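Local coordinates for protein ComZ (Thermus thermophilus, PDB 6QVI) that is a competence-associated pilin that probably serves as a DNA receptor at the tip of the pilus during natural transformation, at residues A[110-115]-A[121-126]; A[20-25]-A[521-526]; A[36-41]-A[61-66]; A[80-85]-A[91-96]. All blocks are in the same frame, centred on the assembly; numbering follows the deposited sequence.

Interaction 1 (A[110-115]-A[121-126])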
loop_
_atom_site.group_PDB
_atom_site.type_symbol
_atom_site.label_atom_id
_atom_site.label_comp_id
_atom_site.label_asym_id
_atom_site.label_seq_id
_atom_site.Cartn_x
_atom_site.Cartn_y
_atom_site.Cartn_z
ATOM N N LEU A 110 18.189 10.363 22.128
ATOM C CA LEU A 110 17.349 11.151 23.036
ATOM C C LEU A 110 18.176 11.516 24.279
ATOM O O LEU A 110 18.780 10.632 24.899
ATOM C CB LEU A 110 16.112 10.359 23.440
ATOM C CG LEU A 110 15.031 11.063 24.248
ATOM C CD1 LEU A 110 14.560 12.443 23.695
ATOM C CD2 LEU A 110 13.885 10.125 24.531
ATOM N N VAL A 111 18.270 12.810 24.596
ATOM C CA VAL A 111 19.093 13.288 25.717
ATOM C C VAL A 111 18.249 14.146 26.655
ATOM O O VAL A 111 17.603 15.108 26.217
ATOM C CB VAL A 111 20.325 14.080 25.226
ATOM C CG1 VAL A 111 20.879 14.949 26.299
ATOM C CG2 VAL A 111 21.399 13.164 24.806
ATOM N N SER A 112 18.314 13.830 27.927
ATOM C CA SER A 112 17.608 14.555 28.938
ATOM C C SER A 112 18.545 15.006 30.040
ATOM O O SER A 112 18.952 14.221 30.829
ATOM C CB SER A 112 16.533 13.649 29.492
ATOM O OG SER A 112 16.376 13.772 30.872
ATOM N N GLU A 113 18.878 16.284 30.079
ATOM C CA GLU A 113 19.731 16.859 31.102
ATOM C C GLU A 113 18.884 17.252 32.271
ATOM O O GLU A 113 18.086 18.102 32.141
ATOM C CB GLU A 113 20.354 18.135 30.587
ATOM C CG GLU A 113 21.417 17.956 29.531
ATOM C CD GLU A 113 21.881 19.263 28.925
ATOM O OE1 GLU A 113 21.991 19.358 27.693
ATOM O OE2 GLU A 113 22.145 20.206 29.677
ATOM N N GLY A 114 19.078 16.667 33.431
ATOM C CA GLY A 114 18.268 17.023 34.576
ATOM C C GLY A 114 19.000 17.708 35.704
ATOM O O GLY A 114 20.185 17.591 35.824
ATOM N N THR A 115 18.289 18.490 36.496
ATOM C CA THR A 115 18.890 19.174 37.624
ATOM C C THR A 115 17.975 19.115 38.781
ATOM O O THR A 115 16.812 19.217 38.603
ATOM C CB THR A 115 19.120 20.658 37.413
ATOM O OG1 THR A 115 17.867 21.300 37.327
ATOM C CG2 THR A 115 19.887 20.944 36.183
ATOM N N ALA A 121 22.530 15.969 36.396
ATOM C CA ALA A 121 22.726 14.653 35.804
ATOM C C ALA A 121 22.202 14.653 34.375
ATOM O O ALA A 121 21.236 15.347 34.026
ATOM C CB ALA A 121 22.009 13.551 36.590
ATOM N N ARG A 122 22.782 13.779 33.578
ATOM C CA ARG A 122 22.474 13.668 32.161
ATOM C C ARG A 122 22.247 12.195 31.843
ATOM O O ARG A 122 23.098 11.343 32.173
ATOM C CB ARG A 122 23.647 14.229 31.354
ATOM C CG ARG A 122 23.462 14.493 29.900
ATOM C CD ARG A 122 24.748 15.121 29.412
ATOM N NE ARG A 122 25.074 14.686 28.067
ATOM C CZ ARG A 122 24.781 15.390 26.985
ATOM N NH1 ARG A 122 24.166 16.569 27.102
ATOM N NH2 ARG A 122 25.111 14.915 25.790
ATOM N N VAL A 123 21.123 11.883 31.199
ATOM C CA VAL A 123 20.906 10.505 30.767
ATOM C C VAL A 123 20.511 10.487 29.296
ATOM O O VAL A 123 19.827 11.385 28.787
ATOM C CB VAL A 123 19.837 9.785 31.626
ATOM C CG1 VAL A 123 20.140 9.990 33.080
ATOM C CG2 VAL A 123 18.442 10.211 31.290
ATOM N N GLN A 124 20.892 9.428 28.611
ATOM C CA GLN A 124 20.670 9.479 27.179
ATOM C C GLN A 124 20.508 8.075 26.632
ATOM O O GLN A 124 21.005 7.111 27.228
ATOM C CB GLN A 124 21.821 10.223 26.498
ATOM C CG GLN A 124 23.051 9.461 26.192
ATOM C CD GLN A 124 24.006 10.292 25.330
ATOM O OE1 GLN A 124 24.063 11.518 25.464
ATOM N NE2 GLN A 124 24.715 9.637 24.408
ATOM N N ALA A 125 19.748 7.968 25.530
ATOM C CA ALA A 125 19.538 6.693 24.843
ATOM C C ALA A 125 19.600 6.857 23.333
ATOM O O ALA A 125 19.077 7.832 22.765
ATOM C CB ALA A 125 18.198 6.061 25.220
ATOM N N THR A 126 20.212 5.870 22.693
ATOM C CA THR A 126 20.266 5.816 21.247
ATOM C C THR A 126 19.326 4.728 20.743
ATOM O O THR A 126 19.441 3.559 21.141
ATOM C CB THR A 126 21.665 5.493 20.752
ATOM O OG1 THR A 126 22.541 6.564 21.095
ATOM C CG2 THR A 126 21.632 5.322 19.228
#
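V111 of strand 110-115 sits between R122 and Q124 of strand 121-126, with E113 beside R122, on one face of an antiparallel hairpin whose segment axes lie 4.7 Å apart. From CB, the R122 chain leaves with CG trans to the main-chain nitrogen (chi1 -167°), which sets it alongside E113, CG to CG at 4.0 Å. The chain then bends at chi3, and CZ comes to rest under V111, with methyl CG1 of V111 over one face of the guanidinium, toward its rim. At the tip NH1 meets E113 OE1 at 3.6 Å, a long salt bridge in which carboxylate and guanidinium are turned 45° apart; E113 OE2 has a further weak, long ion pair with K120. The other V111 methyl, CG2, faces Q124, 3.2 Å from OE1 and 3.4 Å from CB. Shortening V111 to an alanine would probably take the apolar cover off both the R122 guanidinium and the Q124 amide, leaving each freer to turn. Six backbone bonds close the pairs L110-A125, S112-V123 and G114-A121; S112 N to V123 O is nearly straight (3.0 Å, 174° at the hydrogen). On the reverse face V123 CG2 lies 4.1 Å from S112 OG, whose hydroxyl is hydrogen-bonded to A21 O. That face, with L110, A121 and V123, packs on F18, A21 and L25 of helix 12-40, while strand 90-100 pairs with 107-115 and strand 517-529 with 120-130, placing the hairpin inside the sheet.

Interaction 2 (A[20-25]-A[521-526])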
loop_
_atom_site.group_PDB
_atom_site.type_symbol
_atom_site.label_atom_id
_atom_site.label_comp_id
_atom_site.label_asym_id
_atom_site.label_seq_id
_atom_site.Cartn_x
_atom_site.Cartn_y
_atom_site.Cartn_z
ATOM N N ALA A 20 15.468 13.202 38.138
ATOM C CA ALA A 20 14.975 14.277 37.355
ATOM C C ALA A 20 15.252 14.003 35.921
ATOM O O ALA A 20 14.420 14.196 35.099
ATOM C CB ALA A 20 15.645 15.551 37.763
ATOM N N ALA A 21 16.444 13.565 35.611
ATOM C CA ALA A 21 16.780 13.307 34.240
ATOM C C ALA A 21 16.029 12.123 33.708
ATOM O O ALA A 21 15.492 12.163 32.634
ATOM C CB ALA A 21 18.259 13.083 34.116
ATOM N N GLU A 22 15.987 11.072 34.487
ATOM C CA GLU A 22 15.305 9.846 34.089
ATOM C C GLU A 22 13.810 10.077 33.924
ATOM O O GLU A 22 13.144 9.356 33.171
ATOM C CB GLU A 22 15.502 8.778 35.153
ATOM C CG GLU A 22 16.687 7.906 34.971
ATOM C CD GLU A 22 16.429 6.791 33.994
ATOM O OE1 GLU A 22 17.354 6.462 33.221
ATOM O OE2 GLU A 22 15.299 6.245 33.994
ATOM N N ALA A 23 13.274 11.102 34.583
ATOM C CA ALA A 23 11.909 11.497 34.308
ATOM C C ALA A 23 11.771 11.996 32.884
ATOM O O ALA A 23 10.781 11.690 32.195
ATOM C CB ALA A 23 11.446 12.573 35.301
ATOM N N GLY A 24 12.745 12.778 32.424
ATOM C CA GLY A 24 12.642 13.316 31.079
ATOM C C GLY A 24 12.837 12.253 30.018
ATOM O O GLY A 24 12.080 12.175 29.052
ATOM N N LEU A 25 13.863 11.420 30.188
ATOM C CA LEU A 25 14.163 10.406 29.192
ATOM C C LEU A 25 13.006 9.456 28.991
ATOM O O LEU A 25 12.665 9.140 27.855
ATOM C CB LEU A 25 15.383 9.606 29.599
ATOM C CG LEU A 25 15.791 8.723 28.425
ATOM C CD1 LEU A 25 16.605 9.516 27.432
ATOM C CD2 LEU A 25 16.574 7.531 28.899
ATOM N N LEU A 521 19.782 0.906 21.166
ATOM C CA LEU A 521 21.155 0.494 20.900
ATOM C C LEU A 521 22.072 0.750 22.083
ATOM O O LEU A 521 23.088 0.067 22.232
ATOM C CB LEU A 521 21.732 1.210 19.674
ATOM C CG LEU A 521 21.075 1.001 18.293
ATOM C CD1 LEU A 521 21.904 1.650 17.216
ATOM C CD2 LEU A 521 20.830 -0.463 17.973
ATOM N N SER A 522 21.727 1.710 22.933
ATOM C CA SER A 522 22.561 2.023 24.075
ATOM C C SER A 522 21.793 2.871 25.064
ATOM O O SER A 522 20.861 3.597 24.712
ATOM C CB SER A 522 23.835 2.736 23.648
ATOM O OG SER A 522 23.515 4.043 23.250
ATOM N N TYR A 523 22.232 2.813 26.311
ATOM C CA TYR A 523 21.630 3.673 27.316
ATOM C C TYR A 523 22.687 4.083 28.324
ATOM O O TYR A 523 23.530 3.269 28.719
ATOM C CB TYR A 523 20.478 2.946 27.957
ATOM C CG TYR A 523 20.091 3.447 29.291
ATOM C CD1 TYR A 523 19.034 4.338 29.438
ATOM C CD2 TYR A 523 20.734 2.992 30.425
ATOM C CE1 TYR A 523 18.646 4.757 30.693
ATOM C CE2 TYR A 523 20.356 3.411 31.666
ATOM C CZ TYR A 523 19.334 4.292 31.802
ATOM O OH TYR A 523 19.025 4.692 33.081
ATOM N N GLU A 524 22.642 5.349 28.725
ATOM C CA GLU A 524 23.702 5.884 29.555
ATOM C C GLU A 524 23.192 6.958 30.519
ATOM O O GLU A 524 22.337 7.774 30.162
ATOM C CB GLU A 524 24.782 6.414 28.621
ATOM C CG GLU A 524 25.635 7.536 29.116
ATOM C CD GLU A 524 26.686 7.950 28.086
ATOM O OE1 GLU A 524 26.476 7.705 26.861
ATOM O OE2 GLU A 524 27.727 8.512 28.509
ATOM N N ARG A 525 23.710 6.952 31.747
ATOM C CA ARG A 525 23.436 8.035 32.689
ATOM C C ARG A 525 24.741 8.466 33.347
ATOM O O ARG A 525 25.480 7.619 33.868
ATOM C CB ARG A 525 22.418 7.635 33.746
ATOM C CG ARG A 525 22.655 6.334 34.365
ATOM C CD ARG A 525 21.989 6.270 35.698
ATOM N NE ARG A 525 22.255 4.982 36.339
ATOM C CZ ARG A 525 21.583 3.861 36.095
ATOM N NH1 ARG A 525 20.583 3.859 35.217
ATOM N NH2 ARG A 525 21.895 2.751 36.756
ATOM N N ARG A 526 25.021 9.773 33.350
ATOM C CA ARG A 526 26.247 10.285 33.961
ATOM C C ARG A 526 25.875 11.394 34.925
ATOM O O ARG A 526 25.099 12.289 34.574
ATOM C CB ARG A 526 27.240 10.858 32.920
ATOM C CG ARG A 526 27.699 9.851 31.856
ATOM C CD ARG A 526 28.920 10.339 31.063
ATOM N NE ARG A 526 30.131 10.369 31.899
ATOM C CZ ARG A 526 30.725 11.482 32.347
ATOM N NH1 ARG A 526 30.177 12.679 32.131
ATOM N NH2 ARG A 526 31.827 11.396 33.090
#
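Y523 of strand 521-526 reaches the helix segment 20-25 with its hydroxyl, where the polar contacts gather. Y523 OH donates to E22 OE1, modelled at 2.4 Å, a shortness that carries no weight at this resolution. The E22 chain bends at chi2 (-82°), which brings OE1 to the edge of the phenol ring, the carboxylate plane turned 70° from it. R525, two residues along the strand, adds a weak bond from NH1 to Y523 OH (2.8 Å, 121° at the hydrogen), so the oxygen lies between an acid and a base whose nearest charged atoms, E22 OE1 and R525 NH1, are 4.6 Å apart. R525 also makes a cation-pi contact with W6. A long N-terminal helix laid over an antiparallel sheet is the pilin arrangement, and here the sheet strand comes from the far C-terminal end of the chain. Just before Y523, L521 and S522 both face T126 in a classic beta bulge. The apolar contact is smaller: L25 CD2 meets the edge of the ring at CE1, 3.9 Å away. A phenylalanine here removes the hydroxyl, and the buried E22 carboxylate would probably be left without this mate and freer to turn. L25 also touches L110 and V123 of the sheet.

Interaction 3 (A[36-41]-A[61-66])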
loop_
_atom_site.group_PDB
_atom_site.type_symbol
_atom_site.label_atom_id
_atom_site.label_comp_id
_atom_site.label_asym_id
_atom_site.label_seq_id
_atom_site.Cartn_x
_atom_site.Cartn_y
_atom_site.Cartn_z
ATOM N N TYR A 36 6.554 6.748 16.611
ATOM C CA TYR A 36 6.858 5.605 15.762
ATOM C C TYR A 36 5.607 4.796 15.420
ATOM O O TYR A 36 5.496 4.279 14.310
ATOM C CB TYR A 36 7.893 4.703 16.436
ATOM C CG TYR A 36 7.803 3.255 15.973
ATOM C CD1 TYR A 36 7.118 2.301 16.715
ATOM C CD2 TYR A 36 8.394 2.853 14.771
ATOM C CE1 TYR A 36 7.031 1.003 16.292
ATOM C CE2 TYR A 36 8.320 1.535 14.332
ATOM C CZ TYR A 36 7.634 0.613 15.099
ATOM O OH TYR A 36 7.543 -0.705 14.686
ATOM N N VAL A 37 4.668 4.675 16.349
ATOM C CA VAL A 37 3.428 3.957 16.062
ATOM C C VAL A 37 2.483 4.818 15.247
ATOM O O VAL A 37 1.613 4.291 14.551
ATOM C CB VAL A 37 2.719 3.459 17.339
ATOM C CG1 VAL A 37 3.718 2.852 18.328
ATOM C CG2 VAL A 37 1.890 4.579 17.977
ATOM N N TRP A 38 2.577 6.145 15.349
ATOM C CA TRP A 38 1.652 6.920 14.542
ATOM C C TRP A 38 1.985 6.828 13.062
ATOM O O TRP A 38 1.077 6.942 12.221
ATOM C CB TRP A 38 1.619 8.388 14.985
ATOM C CG TRP A 38 0.492 9.107 14.300
ATOM C CD1 TRP A 38 -0.857 8.833 14.410
ATOM C CD2 TRP A 38 0.604 10.167 13.344
ATOM N NE1 TRP A 38 -1.582 9.669 13.589
ATOM C CE2 TRP A 38 -0.715 10.499 12.927
ATOM C CE3 TRP A 38 1.686 10.874 12.804
ATOM C CZ2 TRP A 38 -0.974 11.513 12.000
ATOM C CZ3 TRP A 38 1.428 11.874 11.884
ATOM C CH2 TRP A 38 0.106 12.187 11.491
ATOM N N ARG A 39 3.242 6.538 12.729
ATOM C CA ARG A 39 3.647 6.342 11.344
ATOM C C ARG A 39 3.507 4.906 10.881
ATOM O O ARG A 39 3.499 4.674 9.668
ATOM C CB ARG A 39 5.102 6.773 11.181
ATOM C CG ARG A 39 5.270 8.244 11.012
ATOM C CD ARG A 39 6.700 8.623 11.164
ATOM N NE ARG A 39 6.879 10.042 10.877
ATOM C CZ ARG A 39 6.651 11.022 11.749
ATOM N NH1 ARG A 39 6.200 10.743 12.970
ATOM N NH2 ARG A 39 6.852 12.283 11.383
ATOM N N GLU A 40 3.262 3.951 11.788
ATOM C CA GLU A 40 3.003 2.606 11.319
ATOM C C GLU A 40 1.550 2.442 10.927
ATOM O O GLU A 40 1.218 1.508 10.194
ATOM C CB GLU A 40 3.458 1.560 12.357
ATOM C CG GLU A 40 4.994 1.405 12.240
ATOM C CD GLU A 40 5.470 0.198 11.400
ATOM O OE1 GLU A 40 4.820 -0.858 11.388
ATOM O OE2 GLU A 40 6.459 0.347 10.645
ATOM N N GLN A 41 0.708 3.351 11.396
ATOM C CA GLN A 41 -0.543 3.689 10.724
ATOM C C GLN A 41 -0.209 4.103 9.297
ATOM O O GLN A 41 -1.000 3.892 8.375
ATOM C CB GLN A 41 -1.265 4.819 11.469
ATOM C CG GLN A 41 -2.529 5.354 10.807
ATOM C CD GLN A 41 -2.239 6.352 9.689
ATOM O OE1 GLN A 41 -1.115 6.837 9.558
ATOM N NE2 GLN A 41 -3.247 6.640 8.865
ATOM N N LEU A 61 4.570 16.572 16.152
ATOM C CA LEU A 61 4.248 16.651 17.572
ATOM C C LEU A 61 2.774 16.914 17.763
ATOM O O LEU A 61 2.164 16.405 18.708
ATOM C CB LEU A 61 5.054 17.774 18.208
ATOM C CG LEU A 61 6.540 17.542 18.059
ATOM C CD1 LEU A 61 7.290 18.677 18.622
ATOM C CD2 LEU A 61 6.889 16.310 18.887
ATOM N N ASP A 62 2.191 17.729 16.893
ATOM C CA ASP A 62 0.747 17.865 16.923
ATOM C C ASP A 62 0.044 16.534 16.683
ATOM O O ASP A 62 -0.950 16.227 17.348
ATOM C CB ASP A 62 0.267 18.862 15.898
ATOM C CG ASP A 62 -1.221 18.993 15.939
ATOM O OD1 ASP A 62 -1.921 18.098 15.426
ATOM O OD2 ASP A 62 -1.679 20.040 16.456
ATOM N N ARG A 63 0.499 15.776 15.671
ATOM C CA ARG A 63 -0.277 14.704 15.007
ATOM C C ARG A 63 -1.420 15.288 14.168
ATOM O O ARG A 63 -2.572 14.892 14.300
ATOM C CB ARG A 63 -0.801 13.644 15.991
ATOM C CG ARG A 63 0.109 12.401 16.148
ATOM C CD ARG A 63 0.044 11.769 17.573
ATOM N NE ARG A 63 0.679 10.450 17.628
ATOM C CZ ARG A 63 0.038 9.320 17.923
ATOM N NH1 ARG A 63 -1.260 9.341 18.191
ATOM N NH2 ARG A 63 0.685 8.162 17.931
ATOM N N ASP A 64 -1.069 16.233 13.283
ATOM C CA ASP A 64 -1.953 16.754 12.245
ATOM C C ASP A 64 -1.232 16.899 10.901
ATOM O O ASP A 64 -1.782 17.505 9.977
ATOM C CB ASP A 64 -2.547 18.111 12.653
ATOM C CG ASP A 64 -1.508 19.233 12.616
ATOM O OD1 ASP A 64 -1.882 20.425 12.601
ATOM O OD2 ASP A 64 -0.301 18.908 12.579
ATOM N N GLY A 65 -0.036 16.366 10.736
ATOM C CA GLY A 65 0.672 16.613 9.504
ATOM C C GLY A 65 1.592 17.815 9.525
ATOM O O GLY A 65 2.353 18.001 8.570
ATOM N N THR A 66 1.559 18.634 10.574
ATOM C CA THR A 66 2.543 19.696 10.694
ATOM C C THR A 66 3.820 19.069 11.217
ATOM O O THR A 66 3.813 18.437 12.277
ATOM C CB THR A 66 2.066 20.774 11.656
ATOM O OG1 THR A 66 0.746 21.193 11.295
ATOM C CG2 THR A 66 3.033 21.966 11.656
#
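A CH-pi contact between W38, on the long helix 12-40, and R63, in the loop that follows it, joins these two elements at the protein surface. R63 CG sits over one face of the indole, 3.7 Å from the centroid of the five-membered ring and 14° off its normal. Beyond CG the two side chains slide past each other in opposite directions, the arginine running back toward the helix backbone. Its guanidinium turns one face to W38, with CD1 3.6 Å above the plane, and the two planes lie 38° apart. A chi1 of -170° carries the W38 indole away from the main-chain nitrogen and toward the loop. The loop sequence from D60 to G65 has the DxDxDG spacing of EF-hand-like loops, a resemblance from which no bound metal is inferred. D60 accepts from the backbone N of both D64 and G65, and D64 OD2 takes T66 N at 2.7 Å in an Asx turn and T66 OG1 at 2.8 Å, both from the same face of the carboxylate. At the guanidinium edge, V37 CG2 lies 3.8 Å from R63 NH2. That nitrogen is hydrogen-bonded to Q34 O, one helical turn before W38.

Interaction 4 (A[80-85]-A[91-96])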
loop_
_atom_site.group_PDB
_atom_site.type_symbol
_atom_site.label_atom_id
_atom_site.label_comp_id
_atom_site.label_asym_id
_atom_site.label_seq_id
_atom_site.Cartn_x
_atom_site.Cartn_y
_atom_site.Cartn_z
ATOM N N ASN A 80 13.442 23.185 30.278
ATOM C CA ASN A 80 13.118 23.485 31.662
ATOM C C ASN A 80 11.797 22.967 32.172
ATOM O O ASN A 80 11.215 23.532 33.047
ATOM C CB ASN A 80 13.285 24.960 31.935
ATOM C CG ASN A 80 14.690 25.406 31.705
ATOM O OD1 ASN A 80 15.608 24.785 32.165
ATOM N ND2 ASN A 80 14.866 26.461 30.972
ATOM N N GLU A 81 11.358 21.835 31.678
ATOM C CA GLU A 81 10.113 21.287 32.123
ATOM C C GLU A 81 10.327 20.819 33.526
ATOM O O GLU A 81 11.328 20.247 33.806
ATOM C CB GLU A 81 9.760 20.126 31.228
ATOM C CG GLU A 81 8.487 19.394 31.567
ATOM C CD GLU A 81 7.796 18.869 30.335
ATOM O OE1 GLU A 81 7.889 19.507 29.277
ATOM O OE2 GLU A 81 7.151 17.822 30.421
ATOM N N VAL A 82 9.384 21.011 34.418
ATOM C CA VAL A 82 9.623 20.603 35.778
ATOM C C VAL A 82 9.015 19.312 36.223
ATOM O O VAL A 82 7.899 19.021 35.940
ATOM C CB VAL A 82 9.157 21.674 36.764
ATOM C CG1 VAL A 82 9.282 23.052 36.165
ATOM C CG2 VAL A 82 7.741 21.413 37.184
ATOM N N VAL A 83 9.782 18.549 36.966
ATOM C CA VAL A 83 9.324 17.302 37.522
ATOM C C VAL A 83 8.632 17.643 38.816
ATOM O O VAL A 83 9.014 18.567 39.479
ATOM C CB VAL A 83 10.512 16.421 37.841
ATOM C CG1 VAL A 83 10.094 14.989 38.046
ATOM C CG2 VAL A 83 11.525 16.541 36.744
ATOM N N THR A 84 7.634 16.880 39.204
ATOM C CA THR A 84 6.878 17.182 40.413
ATOM C C THR A 84 6.820 15.965 41.323
ATOM O O THR A 84 6.867 14.819 40.864
ATOM C CB THR A 84 5.434 17.661 40.120
ATOM O OG1 THR A 84 4.657 16.592 39.552
ATOM C CG2 THR A 84 5.429 18.882 39.216
ATOM N N ASP A 85 6.689 16.227 42.627
ATOM C CA ASP A 85 6.525 15.148 43.592
ATOM C C ASP A 85 5.082 14.651 43.528
ATOM O O ASP A 85 4.297 15.054 42.666
ATOM C CB ASP A 85 6.927 15.617 44.989
ATOM C CG ASP A 85 6.032 16.738 45.520
ATOM O OD1 ASP A 85 5.207 17.275 44.740
ATOM O OD2 ASP A 85 6.161 17.100 46.716
ATOM N N VAL A 91 10.546 19.436 41.991
ATOM C CA VAL A 91 11.650 18.708 42.504
ATOM C C VAL A 91 12.842 18.978 41.635
ATOM O O VAL A 91 13.952 18.831 42.080
ATOM C CB VAL A 91 11.379 17.240 42.475
ATOM C CG1 VAL A 91 12.684 16.500 42.585
ATOM C CG2 VAL A 91 10.471 16.889 43.615
ATOM N N GLY A 92 12.629 19.377 40.392
ATOM C CA GLY A 92 13.736 19.670 39.516
ATOM C C GLY A 92 13.289 20.026 38.133
ATOM O O GLY A 92 12.134 19.988 37.842
ATOM N N ARG A 93 14.219 20.409 37.296
ATOM C CA ARG A 93 13.907 20.722 35.938
ATOM C C ARG A 93 14.706 19.818 35.033
ATOM O O ARG A 93 15.653 19.210 35.451
ATOM C CB ARG A 93 14.269 22.163 35.618
ATOM C CG ARG A 93 14.213 23.129 36.780
ATOM C CD ARG A 93 12.990 24.036 36.726
ATOM N NE ARG A 93 13.138 25.183 35.824
ATOM C CZ ARG A 93 12.173 26.067 35.571
ATOM N NH1 ARG A 93 10.991 25.936 36.154
ATOM N NH2 ARG A 93 12.381 27.071 34.730
ATOM N N TYR A 94 14.310 19.712 33.782
ATOM C CA TYR A 94 15.066 18.911 32.857
ATOM C C TYR A 94 14.905 19.398 31.487
ATOM O O TYR A 94 14.000 20.105 31.191
ATOM C CB TYR A 94 14.734 17.441 32.925
ATOM C CG TYR A 94 13.374 17.093 32.494
ATOM C CD1 TYR A 94 12.982 17.238 31.203
ATOM C CD2 TYR A 94 12.484 16.597 33.380
ATOM C CE1 TYR A 94 11.724 16.897 30.811
ATOM C CE2 TYR A 94 11.230 16.267 32.997
ATOM C CZ TYR A 94 10.868 16.420 31.710
ATOM O OH TYR A 94 9.615 16.088 31.364
ATOM N N THR A 95 15.832 19.042 30.646
ATOM C CA THR A 95 15.736 19.457 29.297
ATOM C C THR A 95 15.928 18.332 28.333
ATOM O O THR A 95 16.987 17.790 28.266
ATOM C CB THR A 95 16.698 20.548 28.989
ATOM O OG1 THR A 95 16.195 21.740 29.561
ATOM C CG2 THR A 95 16.769 20.723 27.540
ATOM N N ALA A 96 14.913 18.013 27.543
ATOM C CA ALA A 96 15.011 16.863 26.653
ATOM C C ALA A 96 15.263 17.377 25.249
ATOM O O ALA A 96 14.530 18.251 24.764
ATOM C CB ALA A 96 13.751 16.003 26.695
#
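E81 and Y94 face the same way from neighbouring strands of the hairpin 78-84/90-100. Among backbone bonds, Y94 N donates to E81 O at 3.0 Å, V83 N to G92 O and V91 N to V83 O, whereas the return bond E81 N to Y94 O is weak. N80 and E81 both stand opposite Y94, a G1 beta bulge, in which N80 N bonds T95 OG1 (3.2 Å, 176° at the hydrogen). Aromatic contacts centre on Y94. Its CG stands between N and the carbonyl carbon (chi1 66°), laying the ring beside E81: CB of E81 makes an off-centre CH-pi contact, 4.2 Å from the centroid, and E81 O lies over the face near the rim. V83 CG2 touches the ring edge at CD2, 3.5 Å away. On the other side of the strands, R93 doubles back at chi2 and chi3, placing N80 O 3.7 Å above the guanidinium plane, while V82 CG1 lies 3.4 Å from NH1. The E81 carboxylate forms a salt bridge with K27 of helix 12-40. The two sides thus differ: Y94 and V83 turn toward that helix, with K27 likely to stabilise E81's negative charge, whereas exposed R93 lays one guanidinium face against the N80 carbonyl oxygen, at most an electrostatic contact.

Along the chain interaction 2 closes the outer loop, and interactions 3, 4 and 1 follow in series inside it. Interactions 1, 2 and 4 share one antiparallel sheet; its strands run in the order 78-84, 90-100, 107-115, 120-130, 517-529. The centres of interactions 1 and 2 are about 4 Å apart, and that of interaction 4 is about 12 Å from interaction 1 and 14 Å from interaction 2. Y94 and V83 of interaction 4 pack on segment 20-25. Interaction 3 lies farther along the same helix 12-40, its centre 24 to 26 Å from the others, without touching them. Helix and sheet are consistent with the pseudopilin-like domain, to which both the N-terminal helix and the C-terminal strand contribute, set apart from the beta-solenoid.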